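Local coordinates for malate oxidoreductase (Thermotoga maritima, PDB 1VL6), which probably catalyses the NAD-dependent oxidative decarboxylation of malate to pyruvate, as a malic enzyme, at residues 140-145 with 165-170; 146-151 with 200-205. All coordinates share one frame; numbering follows the deposited sequence.

Contact 1: residues 140-145 with 165-170; sequences LEDIGA and HDDQQG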
loop_
_atom_site.group_PDB
_atom_site.type_symbol
_atom_site.label_atom_id
_atom_site.label_comp_id
_atom_site.label_asym_id
_atom_site.label_seq_id
_atom_site.Cartn_x
_atom_site.Cartn_y
_atom_site.Cartn_z
ATOM N N LEU A 140 -2.795 -15.422 -20.398
ATOM C CA LEU A 140 -2.445 -16.848 -20.406
ATOM C C LEU A 140 -0.941 -16.917 -20.307
ATOM O O LEU A 140 -0.245 -16.138 -20.979
ATOM C CB LEU A 140 -2.922 -17.542 -21.715
ATOM C CG LEU A 140 -4.430 -17.595 -21.917
ATOM C CD1 LEU A 140 -4.757 -17.965 -23.300
ATOM C CD2 LEU A 140 -5.052 -18.589 -20.961
ATOM N N GLU A 141 -0.446 -17.824 -19.471
ATOM C CA GLU A 141 0.971 -17.911 -19.222
ATOM C C GLU A 141 1.380 -19.352 -18.947
ATOM O O GLU A 141 0.702 -20.059 -18.185
ATOM C CB GLU A 141 1.312 -17.001 -18.053
ATOM C CG GLU A 141 2.796 -16.933 -17.735
ATOM C CD GLU A 141 3.603 -16.011 -18.628
ATOM O OE1 GLU A 141 3.115 -14.933 -18.965
ATOM O OE2 GLU A 141 4.741 -16.380 -18.967
ATOM N N ASP A 142 2.462 -19.798 -19.592
ATOM C CA ASP A 142 3.120 -21.092 -19.268
ATOM C C ASP A 142 2.167 -22.257 -19.420
ATOM O O ASP A 142 2.044 -23.137 -18.523
ATOM C CB ASP A 142 3.769 -21.046 -17.855
ATOM C CG ASP A 142 5.013 -20.140 -17.805
ATOM O OD1 ASP A 142 5.359 -19.518 -18.838
ATOM O OD2 ASP A 142 5.718 -20.000 -16.785
ATOM N N ILE A 143 1.481 -22.237 -20.561
ATOM C CA ILE A 143 0.587 -23.325 -20.997
ATOM C C ILE A 143 1.200 -23.902 -22.234
ATOM O O ILE A 143 1.483 -23.175 -23.195
ATOM C CB ILE A 143 -0.840 -22.795 -21.326
ATOM C CG1 ILE A 143 -1.489 -22.211 -20.067
ATOM C CG2 ILE A 143 -1.711 -23.891 -21.913
ATOM C CD1 ILE A 143 -2.711 -21.366 -20.345
ATOM N N GLY A 144 1.393 -25.214 -22.229
ATOM C CA GLY A 144 2.161 -25.869 -23.292
ATOM C C GLY A 144 1.571 -25.835 -24.685
ATOM O O GLY A 144 0.340 -25.696 -24.856
ATOM N N ALA A 145 2.450 -26.000 -25.669
ATOM C CA ALA A 145 2.055 -26.191 -27.064
ATOM C C ALA A 145 1.927 -27.679 -27.323
ATOM O O ALA A 145 2.519 -28.487 -26.608
ATOM C CB ALA A 145 3.076 -25.568 -28.007
ATOM N N HIS A 165 -1.421 -14.250 -24.617
ATOM C CA HIS A 165 -0.468 -15.277 -24.108
ATOM C C HIS A 165 0.976 -14.872 -24.404
ATOM O O HIS A 165 1.395 -14.863 -25.569
ATOM C CB HIS A 165 -0.769 -16.633 -24.734
ATOM C CG HIS A 165 0.091 -17.745 -24.236
ATOM N ND1 HIS A 165 0.233 -18.924 -24.928
ATOM C CD2 HIS A 165 0.851 -17.870 -23.125
ATOM C CE1 HIS A 165 1.037 -19.733 -24.260
ATOM N NE2 HIS A 165 1.439 -19.112 -23.166
ATOM N N ASP A 166 1.713 -14.497 -23.365
ATOM C CA ASP A 166 3.093 -14.049 -23.526
ATOM C C ASP A 166 3.950 -14.819 -24.476
ATOM O O ASP A 166 4.547 -14.257 -25.375
ATOM C CB ASP A 166 3.863 -14.164 -22.226
ATOM C CG ASP A 166 3.694 -13.005 -21.402
ATOM O OD1 ASP A 166 2.687 -12.925 -20.667
ATOM O OD2 ASP A 166 4.553 -12.096 -21.519
ATOM N N ASP A 167 4.092 -16.097 -24.184
ATOM C CA ASP A 167 5.065 -16.931 -24.868
ATOM C C ASP A 167 4.808 -16.999 -26.345
ATOM O O ASP A 167 5.713 -17.264 -27.118
ATOM C CB ASP A 167 5.036 -18.342 -24.280
ATOM C CG ASP A 167 5.424 -18.343 -22.800
ATOM O OD1 ASP A 167 6.669 -18.156 -22.647
ATOM O OD2 ASP A 167 4.587 -18.411 -21.799
ATOM N N GLN A 168 3.575 -16.747 -26.734
ATOM C CA GLN A 168 3.195 -16.669 -28.120
ATOM C C GLN A 168 3.342 -15.253 -28.616
ATOM O O GLN A 168 4.185 -14.993 -29.467
ATOM C CB GLN A 168 1.735 -17.138 -28.291
ATOM C CG GLN A 168 1.452 -18.623 -27.985
ATOM C CD GLN A 168 0.095 -19.086 -28.539
ATOM O OE1 GLN A 168 -0.154 -18.977 -29.735
ATOM N NE2 GLN A 168 -0.754 -19.624 -27.675
ATOM N N GLN A 169 2.504 -14.349 -28.100
ATOM C CA GLN A 169 2.333 -13.000 -28.710
ATOM C C GLN A 169 3.407 -12.016 -28.243
ATOM O O GLN A 169 3.907 -11.203 -29.016
ATOM C CB GLN A 169 0.902 -12.425 -28.478
ATOM C CG GLN A 169 -0.199 -13.358 -29.034
ATOM C CD GLN A 169 -1.571 -13.114 -28.457
ATOM O OE1 GLN A 169 -1.752 -13.217 -27.250
ATOM N NE2 GLN A 169 -2.538 -12.748 -29.309
ATOM N N GLY A 170 3.772 -12.106 -26.984
ATOM C CA GLY A 170 4.824 -11.267 -26.435
ATOM C C GLY A 170 6.170 -11.592 -27.034
ATOM O O GLY A 170 6.882 -10.710 -27.515
HETATM O O HOH W 1 3.327 -20.969 -22.473
#
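The ring of His-165 lies along the backbone of 140-143, with CD2 3.0 Å from Leu-140 O, which sits at the ring's edge near its plane. CG stands anti to the backbone N (chi1 -177°), swinging the imidazole along the loop and bringing its far end to water 1. The water lies in the ring plane, 2.7 Å from His-165 NE2, and donates to Ile-143 O and to Asp-167 OD2. On the other ring nitrogen, Gln-168 NE2 donates to His-165 ND1 at 3.0 Å, giving a pair of in-plane partners that should restrain the ring's rotation. Leu-140 and His-165 pair as neighbouring parallel strands, 137-140 and 163-165, their CB atoms 3.8 Å apart, 163-165 being an outermost strand of the four-stranded parallel sheet; the chain then turns into helix 166-186. Just past these strand ends four acidic side chains converge; Glu-141, Asp-142 and Asp-167 probably correspond to the acidic residues that bind the divalent metal in malic enzymes. Glu-141, bent at chi2, brings OE1 to 2.7 Å from Asp-166 OD1, the two carboxylate planes 52° apart; Lys-99 forms salt bridges with both oxygens. Asp-167 OD2 lies 3.5 Å from Glu-141 OE2 and 3.3 Å from Asp-142 OD1, the latter carboxylate planes 33° apart. Asp-167 OD2 also takes a weak hydrogen bond from Asp-142 N, at 3.4 Å, while Asp-142 OD2 is held by Leu-82 N.

Contact 2: residues 146-151 with 200-205; sequences PKCFRI and IGAAGY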
loop_
_atom_site.group_PDB
_atom_site.type_symbol
_atom_site.label_atom_id
_atom_site.label_comp_id
_atom_site.label_asym_id
_atom_site.label_seq_id
_atom_site.Cartn_x
_atom_site.Cartn_y
_atom_site.Cartn_z
ATOM N N PRO A 146 1.099 -28.090 -28.271
ATOM C CA PRO A 146 0.267 -27.239 -29.084
ATOM C C PRO A 146 -1.129 -26.874 -28.470
ATOM O O PRO A 146 -1.881 -26.120 -29.089
ATOM C CB PRO A 146 0.064 -28.116 -30.319
ATOM C CG PRO A 146 -0.090 -29.438 -29.756
ATOM C CD PRO A 146 0.851 -29.504 -28.577
ATOM N N LYS A 147 -1.481 -27.350 -27.285
ATOM C CA LYS A 147 -2.811 -27.000 -26.810
ATOM C C LYS A 147 -3.012 -25.489 -26.656
ATOM O O LYS A 147 -4.131 -24.999 -26.789
ATOM C CB LYS A 147 -3.191 -27.766 -25.535
ATOM C CG LYS A 147 -2.732 -27.160 -24.238
ATOM C CD LYS A 147 -2.825 -28.161 -23.077
ATOM C CE LYS A 147 -2.341 -27.555 -21.735
ATOM N NZ LYS A 147 -2.376 -28.607 -20.624
ATOM N N CYS A 148 -1.950 -24.738 -26.409
ATOM C CA CYS A 148 -2.110 -23.312 -26.205
ATOM C C CYS A 148 -2.539 -22.591 -27.498
ATOM O O CYS A 148 -3.002 -21.469 -27.483
ATOM C CB CYS A 148 -0.794 -22.716 -25.677
ATOM S SG CYS A 148 0.505 -22.938 -26.876
ATOM N N PHE A 149 -2.351 -23.202 -28.637
ATOM C CA PHE A 149 -2.764 -22.516 -29.840
ATOM C C PHE A 149 -4.287 -22.385 -29.866
ATOM O O PHE A 149 -4.841 -21.290 -30.010
ATOM C CB PHE A 149 -2.267 -23.278 -31.073
ATOM C CG PHE A 149 -0.752 -23.314 -31.208
ATOM C CD1 PHE A 149 -0.019 -22.156 -31.209
ATOM C CD2 PHE A 149 -0.077 -24.517 -31.340
ATOM C CE1 PHE A 149 1.368 -22.195 -31.343
ATOM C CE2 PHE A 149 1.310 -24.559 -31.487
ATOM C CZ PHE A 149 2.026 -23.411 -31.495
ATOM N N ARG A 150 -4.951 -23.523 -29.687
ATOM C CA ARG A 150 -6.413 -23.593 -29.693
ATOM C C ARG A 150 -6.947 -22.772 -28.523
ATOM O O ARG A 150 -7.947 -22.052 -28.685
ATOM C CB ARG A 150 -6.904 -25.048 -29.574
ATOM C CG ARG A 150 -7.619 -25.667 -30.799
ATOM C CD ARG A 150 -7.852 -27.250 -30.717
ATOM N NE ARG A 150 -6.757 -28.073 -31.298
ATOM C CZ ARG A 150 -5.639 -28.556 -30.654
ATOM N NH1 ARG A 150 -5.384 -28.328 -29.365
ATOM N NH2 ARG A 150 -4.742 -29.285 -31.327
ATOM N N ILE A 151 -6.274 -22.852 -27.365
ATOM C CA ILE A 151 -6.778 -22.149 -26.191
ATOM C C ILE A 151 -6.785 -20.630 -26.418
ATOM O O ILE A 151 -7.791 -19.951 -26.184
ATOM C CB ILE A 151 -5.995 -22.532 -24.936
ATOM C CG1 ILE A 151 -6.256 -24.000 -24.596
ATOM C CG2 ILE A 151 -6.410 -21.654 -23.751
ATOM C CD1 ILE A 151 -5.443 -24.510 -23.438
ATOM N N ILE A 200 9.685 -24.813 -33.102
ATOM C CA ILE A 200 8.362 -24.310 -33.500
ATOM C C ILE A 200 7.336 -24.707 -32.461
ATOM O O ILE A 200 6.444 -25.513 -32.706
ATOM C CB ILE A 200 7.973 -24.845 -34.890
ATOM C CG1 ILE A 200 9.141 -24.678 -35.886
ATOM C CG2 ILE A 200 6.732 -24.121 -35.411
ATOM C CD1 ILE A 200 9.335 -23.274 -36.298
ATOM N N GLY A 201 7.517 -24.174 -31.264
ATOM C CA GLY A 201 6.561 -24.312 -30.181
ATOM C C GLY A 201 5.749 -23.036 -30.126
ATOM O O GLY A 201 5.508 -22.426 -31.159
ATOM N N ALA A 202 5.410 -22.600 -28.917
ATOM C CA ALA A 202 4.492 -21.482 -28.743
ATOM C C ALA A 202 5.054 -20.222 -29.356
ATOM O O ALA A 202 4.335 -19.481 -30.054
ATOM C CB ALA A 202 4.195 -21.265 -27.315
ATOM N N ALA A 203 6.349 -19.996 -29.133
ATOM C CA ALA A 203 7.002 -18.832 -29.661
ATOM C C ALA A 203 7.282 -18.981 -31.130
ATOM O O ALA A 203 6.990 -18.056 -31.898
ATOM C CB ALA A 203 8.271 -18.621 -28.930
ATOM N N GLY A 204 7.894 -20.114 -31.515
ATOM C CA GLY A 204 8.384 -20.286 -32.887
ATOM C C GLY A 204 7.318 -20.129 -33.967
ATOM O O GLY A 204 7.475 -19.397 -34.939
ATOM N N TYR A 205 6.210 -20.807 -33.751
ATOM C CA TYR A 205 5.021 -20.715 -34.579
ATOM C C TYR A 205 4.640 -19.246 -34.823
ATOM O O TYR A 205 4.400 -18.833 -35.977
ATOM C CB TYR A 205 3.873 -21.440 -33.855
ATOM C CG TYR A 205 2.545 -21.441 -34.560
ATOM C CD1 TYR A 205 2.276 -22.365 -35.559
ATOM C CD2 TYR A 205 1.562 -20.538 -34.217
ATOM C CE1 TYR A 205 1.087 -22.376 -36.218
ATOM C CE2 TYR A 205 0.332 -20.552 -34.867
ATOM C CZ TYR A 205 0.111 -21.469 -35.868
ATOM O OH TYR A 205 -1.072 -21.495 -36.516
#
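Phe-149 reaches from helix 147-158 to the start of helix 202-214 and meets Tyr-205 ring to ring. The aromatic pair is oblique, with centroids 4.4 Å apart and planes at 47°; the nearest approach is Phe-149 CE1 to Tyr-205 CD2, 3.3 Å. Phe-149 CG stands anti to its own carbonyl carbon (chi1 -65°), which sends the ring outward from its helix, and CZ comes within 3.6 Å of Tyr-205 CB. Tyr-240, from helix 239-246, also meets the Phe-149 ring. The polar end of Tyr-205 is tied down separately, its OH hydrogen-bonded to Glu-243 and Lys-209. Residues 200-205 carry the turn from strand 194-198 into helix 202-214, and Gly-201 and Gly-204 fit the GxGxxG pattern of a Rossmann-type dinucleotide-binding domain, probably the NAD site. The polar approach is made by the backbone of this turn: Gly-201 O lies at the edge of the Phe-149 ring, in its plane, 3.6 Å from CZ, and the same oxygen accepts the helical bond from Tyr-205 N. Apolar packing completes the contact, as Cys-148 SG lies 4.1 Å from Ala-202 CB. With Phe-149 cut back to an alanine, Tyr-205 CB and the glycine-rich turn would probably be left beside a gap and the tyrosine ring without its aromatic neighbour on helix 147-158.

Contacts 1 and 2 have centres about 8 Å apart and interlock along the chain: 140-145 runs straight into 146-151, while 165-170 begins the helix that lies against both segments of contact 2. Gln-168 joins them. Gln-168 NE2, already bonded to His-165, probably donates to Cys-148 O at 2.9 Å, and Gln-168 OE1 lies 3.5 Å from Phe-149 CD1. Ile-143 O packs on Cys-148 CB, and Asp-167 O on Ala-203 CB, each at 3.4 Å. The acidic cluster of contact 1 thus lies near the glycine-rich turn of contact 2, consistent with an active site between the malic enzyme N-terminal and NAD-binding regions.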